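Citrate synthase (Metallosphaera sedula, PDB 6ABW) probably catalyses the condensation of acetyl-CoA with oxaloacetate and water to give citrate and CoA, a step of the tricarboxylic acid cycle. Local coordinates at residues Q75-K78 with S79-E83; Y85-P88 with Q89-D93; H195-P198 with A199-A203. All coordinates share one frame; numbering follows the deposited sequence.

Overall arrangement
All three contacts are local and follow one another along a mostly helical chain. Interaction 1 lies within helix 71-84; interaction 2 takes the loop leaving this helix and the first turn of helix 89-97, so the two adjoin in sequence although their centres are about 19 Å apart. Both are peripheral packing, about 22 Å from the centre of the chain, against helix 128-151. Interaction 3, the start of helix 199-208, is buried, its centre about 11 Å from that of the chain and about 28 Å from each of the others. Its Pro198 side chain is about 9 to 10 Å from those of His270 and Asp325, predicted active-site residues.

Interaction 1: Q75-K78 with S79-E83; sequences QRLK and SALDE
Gln75 opens the contact through its backbone carbonyl, which takes the N-H of Ser79 with Gln75 O to Ser79 N at 3.1 Å and an angle of 165° at the hydrogen. The hydroxyl of Ser79 approaches the same acceptor: its OG stands anti to the carbonyl carbon (chi1 -57°), beside the backbone N, which brings OG to 3.1 Å from Gln75 O, although its proton may go to a different acceptor. Arg76 repeats the backbone pattern with Ala80, whose methyl CB also rests 3.5 Å from Arg76 O. Leu77 adds an apolar touch to its bond with Leu81 N: Leu77 CG and Leu81 CD1 are 4.3 Å apart, and Leu81 CG lies 3.5 Å from Leu77 O. This side of helix 71-84 is the buried one, where both leucines and Ala80 meet Val133 of helix 128-151. Lys78 closes the series by accepting from Asp82 N, and the carboxylate carbon Asp82 CG folds back to 3.3 Å from Lys78 O. Asp82 OD1 is hydrogen-bonded to a bound glycerol, probably from the crystallisation liquor. Four successive i to i+4 bonds are the signature of a regular alpha-helix, here amphipathic: its polar side chains are largely exposed while the leucines bury their branches.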
loop_
_atom_site.group_PDB
_atom_site.type_symbol
_atom_site.label_atom_id
_atom_site.label_comp_id
_atom_site.label_asym_id
_atom_site.label_seq_id
_atom_site.Cartn_x
_atom_site.Cartn_y
_atom_site.Cartn_z
ATOM N N GLN A 75 10.968 -30.166 7.150
ATOM C CA GLN A 75 11.270 -29.973 8.553
ATOM C C GLN A 75 11.826 -28.598 8.926
ATOM O O GLN A 75 11.408 -28.036 9.970
ATOM C CB GLN A 75 12.211 -31.101 9.001
ATOM C CG GLN A 75 12.682 -31.141 10.423
ATOM C CD GLN A 75 13.870 -32.125 10.564
ATOM O OE1 GLN A 75 14.787 -31.877 11.359
ATOM N NE2 GLN A 75 13.881 -33.221 9.735
ATOM N N ARG A 76 12.766 -28.083 8.143
ATOM C CA ARG A 76 13.354 -26.774 8.409
ATOM C C ARG A 76 12.291 -25.683 8.217
ATOM O O ARG A 76 12.211 -24.740 9.000
ATOM C CB ARG A 76 14.551 -26.473 7.495
ATOM C CG ARG A 76 15.871 -27.123 7.996
ATOM C CD ARG A 76 17.033 -26.801 7.056
ATOM N NE ARG A 76 17.302 -27.912 6.133
ATOM C CZ ARG A 76 17.294 -27.862 4.790
ATOM N NH1 ARG A 76 17.066 -26.738 4.100
ATOM N NH2 ARG A 76 17.552 -28.971 4.110
ATOM N N LEU A 77 11.448 -25.868 7.199
ATOM C CA LEU A 77 10.343 -24.935 6.937
ATOM C C LEU A 77 9.358 -24.897 8.044
ATOM O O LEU A 77 8.958 -23.814 8.449
ATOM C CB LEU A 77 9.648 -25.281 5.626
ATOM C CG LEU A 77 8.325 -24.527 5.349
ATOM C CD1 LEU A 77 8.652 -23.094 5.289
ATOM C CD2 LEU A 77 7.819 -24.971 4.002
ATOM N N LYS A 78 8.897 -26.043 8.522
ATOM C CA LYS A 78 8.040 -26.092 9.650
ATOM C C LYS A 78 8.580 -25.447 10.924
ATOM O O LYS A 78 7.823 -24.753 11.616
ATOM C CB LYS A 78 7.658 -27.518 9.923
ATOM C CG LYS A 78 6.717 -28.072 8.874
ATOM C CD LYS A 78 6.436 -29.522 9.167
ATOM C CE LYS A 78 5.275 -29.997 8.299
ATOM N NZ LYS A 78 5.078 -31.432 8.609
ATOM N N SER A 79 9.842 -25.699 11.272
ATOM C CA SER A 79 10.453 -25.042 12.461
ATOM C C SER A 79 10.503 -23.505 12.276
ATOM O O SER A 79 10.293 -22.757 13.236
ATOM C CB SER A 79 11.909 -25.491 12.658
ATOM O OG SER A 79 11.920 -26.866 12.780
ATOM N N ALA A 80 10.780 -23.060 11.073
ATOM C CA ALA A 80 10.833 -21.599 10.791
ATOM C C ALA A 80 9.434 -20.949 10.958
ATOM O O ALA A 80 9.302 -19.880 11.579
ATOM C CB ALA A 80 11.369 -21.346 9.420
ATOM N N LEU A 81 8.387 -21.644 10.487
ATOM C CA LEU A 81 7.021 -21.180 10.745
ATOM C C LEU A 81 6.729 -21.107 12.226
ATOM O O LEU A 81 6.261 -20.082 12.730
ATOM C CB LEU A 81 5.967 -22.066 10.074
ATOM C CG LEU A 81 5.966 -22.014 8.586
ATOM C CD1 LEU A 81 5.178 -23.222 8.051
ATOM C CD2 LEU A 81 5.283 -20.731 8.069
ATOM N N ASP A 82 7.078 -22.182 12.968
ATOM C CA ASP A 82 6.804 -22.221 14.402
ATOM C C ASP A 82 7.435 -21.100 15.194
ATOM O O ASP A 82 6.791 -20.540 16.052
ATOM C CB ASP A 82 7.263 -23.519 15.050
ATOM C CG ASP A 82 6.400 -24.719 14.614
ATOM O OD1 ASP A 82 5.247 -24.513 14.121
ATOM O OD2 ASP A 82 6.855 -25.884 14.765
ATOM N N GLU A 83 8.634 -20.741 14.827
ATOM C CA GLU A 83 9.335 -19.715 15.651
ATOM C C GLU A 83 8.844 -18.315 15.244
ATOM O O GLU A 83 9.005 -17.400 16.003
ATOM C CB GLU A 83 10.839 -19.887 15.595
ATOM C CG GLU A 83 11.475 -19.470 14.321
ATOM C CD GLU A 83 12.968 -19.790 14.208
ATOM O OE1 GLU A 83 13.441 -19.967 13.032
ATOM O OE2 GLU A 83 13.668 -19.840 15.261
#

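Interaction 2: Y85-P88 with Q89-D93; sequences YEVP and QQVID
Val87 has CG1 anti to the carbonyl carbon (chi1 -61°), which leaves CG2 between the backbone N and that carbon, and it is CG2 that reaches the helix. There it meets Ile92 CD1 at 3.9 Å and Val91 CB at 4.1 Å, with the valine crossing both of these side chains at about a right angle. Val91 sets CG1 anti to its own N, which leaves CG2 beside that N, where it approaches Pro88: Val91 CG2 is 4.2 Å from Pro88 CD and 3.8 Å from Pro88 O. Gln90 also comes back to the proline, its OE1 lying 3.4 Å from Pro88 CB.

Pro88 is the N-cap of helix 89-97, the residue immediately before its first turn. Its carbonyl accepts from Val91 N, with Pro88 O to Val91 N at 2.9 Å. The donor sits 48° out of the carbonyl plane, and the N-H to oxygen angle is 139°, a bent, i to i+3 bond of a tight opening turn; the i to i+4 pattern is established one residue later, where Asp93 N lies 2.8 Å from Gln89 O. The backbones of Val87 and Pro88 are both extended as they enter the helix.

The apolar cluster continues into neighbouring parts of the fold. Leu115 of helix 104-119 touches both Val87 and Val91, Tyr119 of the same helix lies on Pro88, and Ile92 reaches Pro155 in a loop. At the subunit interface, Gln90 packs against Ser97 of the second subunit.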
loop_
_atom_site.group_PDB
_atom_site.type_symbol
_atom_site.label_atom_id
_atom_site.label_comp_id
_atom_site.label_asym_id
_atom_site.label_seq_id
_atom_site.Cartn_x
_atom_site.Cartn_y
_atom_site.Cartn_z
ATOM N N TYR A 85 5.543 -17.383 14.570
ATOM C CA TYR A 85 4.153 -17.015 14.951
ATOM C C TYR A 85 4.071 -15.870 15.922
ATOM O O TYR A 85 3.184 -15.045 15.800
ATOM C CB TYR A 85 3.388 -18.185 15.567
ATOM C CG TYR A 85 3.060 -19.261 14.555
ATOM C CD1 TYR A 85 2.319 -18.945 13.399
ATOM C CD2 TYR A 85 3.334 -20.597 14.820
ATOM C CE1 TYR A 85 2.006 -19.916 12.457
ATOM C CE2 TYR A 85 2.934 -21.612 13.952
ATOM C CZ TYR A 85 2.321 -21.263 12.750
ATOM O OH TYR A 85 1.951 -22.262 11.915
ATOM N N GLU A 86 4.954 -15.854 16.924
ATOM C CA GLU A 86 4.951 -14.847 17.971
ATOM C C GLU A 86 5.328 -13.489 17.372
ATOM O O GLU A 86 6.322 -13.347 16.630
ATOM C CB GLU A 86 5.895 -15.207 19.202
ATOM C CG GLU A 86 7.337 -15.676 18.870
ATOM C CD GLU A 86 8.019 -16.674 19.906
ATOM O OE1 GLU A 86 8.133 -16.285 21.096
ATOM O OE2 GLU A 86 8.496 -17.820 19.526
ATOM N N VAL A 87 4.468 -12.502 17.631
ATOM C CA VAL A 87 4.762 -11.093 17.297
ATOM C C VAL A 87 4.718 -10.234 18.551
ATOM O O VAL A 87 4.161 -10.648 19.524
ATOM C CB VAL A 87 3.752 -10.557 16.258
ATOM C CG1 VAL A 87 3.909 -11.416 14.980
ATOM C CG2 VAL A 87 2.308 -10.574 16.749
ATOM N N PRO A 88 5.236 -9.008 18.488
ATOM C CA PRO A 88 5.193 -8.232 19.729
ATOM C C PRO A 88 3.809 -7.873 20.109
ATOM O O PRO A 88 2.911 -7.705 19.243
ATOM C CB PRO A 88 6.028 -7.003 19.415
ATOM C CG PRO A 88 6.842 -7.383 18.265
ATOM C CD PRO A 88 6.024 -8.336 17.456
ATOM N N GLN A 89 3.625 -7.743 21.411
ATOM C CA GLN A 89 2.347 -7.389 21.972
ATOM C C GLN A 89 1.725 -6.109 21.385
ATOM O O GLN A 89 0.485 -6.017 21.284
ATOM C CB GLN A 89 2.385 -7.332 23.519
ATOM C CG GLN A 89 1.722 -8.594 24.079
ATOM C CD GLN A 89 0.212 -8.571 23.943
ATOM O OE1 GLN A 89 -0.424 -7.496 24.022
ATOM N NE2 GLN A 89 -0.395 -9.760 23.777
ATOM N N GLN A 90 2.577 -5.184 20.959
ATOM C CA GLN A 90 2.131 -3.934 20.392
ATOM C C GLN A 90 1.331 -4.175 19.103
ATOM O O GLN A 90 0.387 -3.438 18.835
ATOM C CB GLN A 90 3.306 -3.010 20.125
ATOM C CG GLN A 90 3.977 -2.476 21.376
ATOM C CD GLN A 90 4.897 -3.443 22.099
ATOM O OE1 GLN A 90 5.341 -4.481 21.562
ATOM N NE2 GLN A 90 5.172 -3.115 23.340
ATOM N N VAL A 91 1.695 -5.207 18.317
ATOM C CA VAL A 91 0.942 -5.509 17.095
ATOM C C VAL A 91 -0.473 -5.987 17.465
ATOM O O VAL A 91 -1.481 -5.557 16.867
ATOM C CB VAL A 91 1.649 -6.563 16.242
ATOM C CG1 VAL A 91 0.842 -6.860 15.004
ATOM C CG2 VAL A 91 2.984 -6.020 15.807
ATOM N N ILE A 92 -0.545 -6.887 18.461
ATOM C CA ILE A 92 -1.796 -7.383 18.946
ATOM C C ILE A 92 -2.637 -6.230 19.507
ATOM O O ILE A 92 -3.834 -6.114 19.205
ATOM C CB ILE A 92 -1.609 -8.513 20.011
ATOM C CG1 ILE A 92 -0.812 -9.705 19.492
ATOM C CG2 ILE A 92 -2.949 -8.906 20.634
ATOM C CD1 ILE A 92 -1.260 -10.208 18.159
ATOM N N ASP A 93 -2.016 -5.351 20.301
ATOM C CA ASP A 93 -2.728 -4.218 20.918
ATOM C C ASP A 93 -3.352 -3.357 19.838
ATOM O O ASP A 93 -4.473 -2.831 19.984
ATOM C CB ASP A 93 -1.785 -3.322 21.739
ATOM C CG ASP A 93 -1.202 -3.998 23.008
ATOM O OD1 ASP A 93 -1.649 -5.112 23.386
ATOM O OD2 ASP A 93 -0.245 -3.375 23.597
#

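Interaction 3: H195-P198 with A199-A203; sequences HEVP and ASTTA
Thr202 reaches back onto Pro198, the residue just before helix 199-208. Its CB lies 3.7 Å from Pro198 O. One bond further, OG1, turned beside the backbone N (chi1 -56°), donates to Pro198 O from above the carbonyl plane, at 3.2 Å. Thr202 OG1 also touches Val197 CG1 at 3.6 Å. The same carbonyl takes Thr202 N at 3.0 Å, nearly straight at 167° and in the carbonyl plane, so two donors of one residue grip a single buried oxygen. A valine here would probably cost Pro198 O the hydroxyl donor. Alongside, Thr201 OG1 comes to 3.6 Å from Pro198 CD and donates to a water, 2.7 Å away, that in turn donates to Glu196 O, tying the loop to the first turn. The second subunit adds Pro371 against Thr202 and Arg370 against Pro198. Further back in the loop, His195 ND1 bonds Glu196 OE2 on its anti side, and Glu196 touches His270. The arrangement is that of a proline N-cap opening a buried helix at the subunit interface, with the side chain of Pro198 about 9 Å from that of His270, predicted to be in the active site.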
loop_
_atom_site.group_PDB
_atom_site.type_symbol
_atom_site.label_atom_id
_atom_site.label_comp_id
_atom_site.label_asym_id
_atom_site.label_seq_id
_atom_site.Cartn_x
_atom_site.Cartn_y
_atom_site.Cartn_z
ATOM N N HIS A 195 -3.185 -16.573 -8.278
ATOM C CA HIS A 195 -3.952 -16.634 -9.537
ATOM C C HIS A 195 -3.912 -15.309 -10.277
ATOM O O HIS A 195 -4.367 -14.269 -9.722
ATOM C CB HIS A 195 -5.411 -16.941 -9.234
ATOM C CG HIS A 195 -6.143 -17.687 -10.305
ATOM N ND1 HIS A 195 -6.996 -17.060 -11.182
ATOM C CD2 HIS A 195 -6.163 -18.994 -10.618
ATOM C CE1 HIS A 195 -7.466 -17.967 -12.023
ATOM N NE2 HIS A 195 -6.977 -19.139 -11.709
ATOM N N GLU A 196 -3.382 -15.303 -11.495
ATOM C CA GLU A 196 -3.403 -14.075 -12.341
ATOM C C GLU A 196 -2.604 -12.952 -11.617
ATOM O O GLU A 196 -1.815 -13.236 -10.698
ATOM C CB GLU A 196 -4.844 -13.650 -12.653
ATOM C CG GLU A 196 -5.690 -14.598 -13.498
ATOM C CD GLU A 196 -7.193 -14.233 -13.457
ATOM O OE1 GLU A 196 -7.678 -13.495 -14.341
ATOM O OE2 GLU A 196 -7.915 -14.677 -12.511
ATOM N N VAL A 197 -2.794 -11.710 -12.056
ATOM C CA VAL A 197 -2.113 -10.586 -11.481
ATOM C C VAL A 197 -3.194 -9.540 -11.213
ATOM O O VAL A 197 -3.357 -8.574 -11.957
ATOM C CB VAL A 197 -1.000 -10.027 -12.401
ATOM C CG1 VAL A 197 -0.205 -8.958 -11.677
ATOM C CG2 VAL A 197 -0.063 -11.089 -12.910
ATOM N N PRO A 198 -3.987 -9.757 -10.161
ATOM C CA PRO A 198 -5.013 -8.757 -9.818
ATOM C C PRO A 198 -4.379 -7.528 -9.157
ATOM O O PRO A 198 -3.161 -7.478 -9.023
ATOM C CB PRO A 198 -5.948 -9.505 -8.886
ATOM C CG PRO A 198 -5.035 -10.451 -8.182
ATOM C CD PRO A 198 -4.013 -10.903 -9.231
ATOM N N ALA A 199 -5.183 -6.526 -8.846
ATOM C CA ALA A 199 -4.677 -5.232 -8.379
ATOM C C ALA A 199 -3.821 -5.381 -7.149
ATOM O O ALA A 199 -2.879 -4.642 -6.967
ATOM C CB ALA A 199 -5.803 -4.239 -8.112
ATOM N N SER A 200 -4.200 -6.285 -6.251
ATOM C CA SER A 200 -3.382 -6.507 -5.062
ATOM C C SER A 200 -1.946 -6.970 -5.368
ATOM O O SER A 200 -0.980 -6.414 -4.857
ATOM C CB SER A 200 -4.066 -7.472 -4.112
ATOM O OG SER A 200 -4.414 -8.719 -4.755
ATOM N N THR A 201 -1.789 -7.880 -6.306
ATOM C CA THR A 201 -0.472 -8.336 -6.699
ATOM C C THR A 201 0.247 -7.182 -7.403
ATOM O O THR A 201 1.427 -6.943 -7.127
ATOM C CB THR A 201 -0.565 -9.609 -7.591
ATOM O OG1 THR A 201 -1.278 -10.637 -6.897
ATOM C CG2 THR A 201 0.806 -10.149 -7.911
ATOM N N THR A 202 -0.454 -6.444 -8.246
ATOM C CA THR A 202 0.130 -5.289 -8.934
ATOM C C THR A 202 0.664 -4.228 -7.923
ATOM O O THR A 202 1.777 -3.766 -8.076
ATOM C CB THR A 202 -0.852 -4.680 -9.921
ATOM O OG1 THR A 202 -1.301 -5.663 -10.854
ATOM C CG2 THR A 202 -0.248 -3.521 -10.664
ATOM N N ALA A 203 -0.124 -3.918 -6.872
ATOM C CA ALA A 203 0.339 -2.980 -5.848
ATOM C C ALA A 203 1.578 -3.480 -5.146
ATOM O O ALA A 203 2.490 -2.695 -4.870
ATOM C CB ALA A 203 -0.750 -2.686 -4.847
HETATM O O HOH W 1 -1.597 -13.141 -7.842
#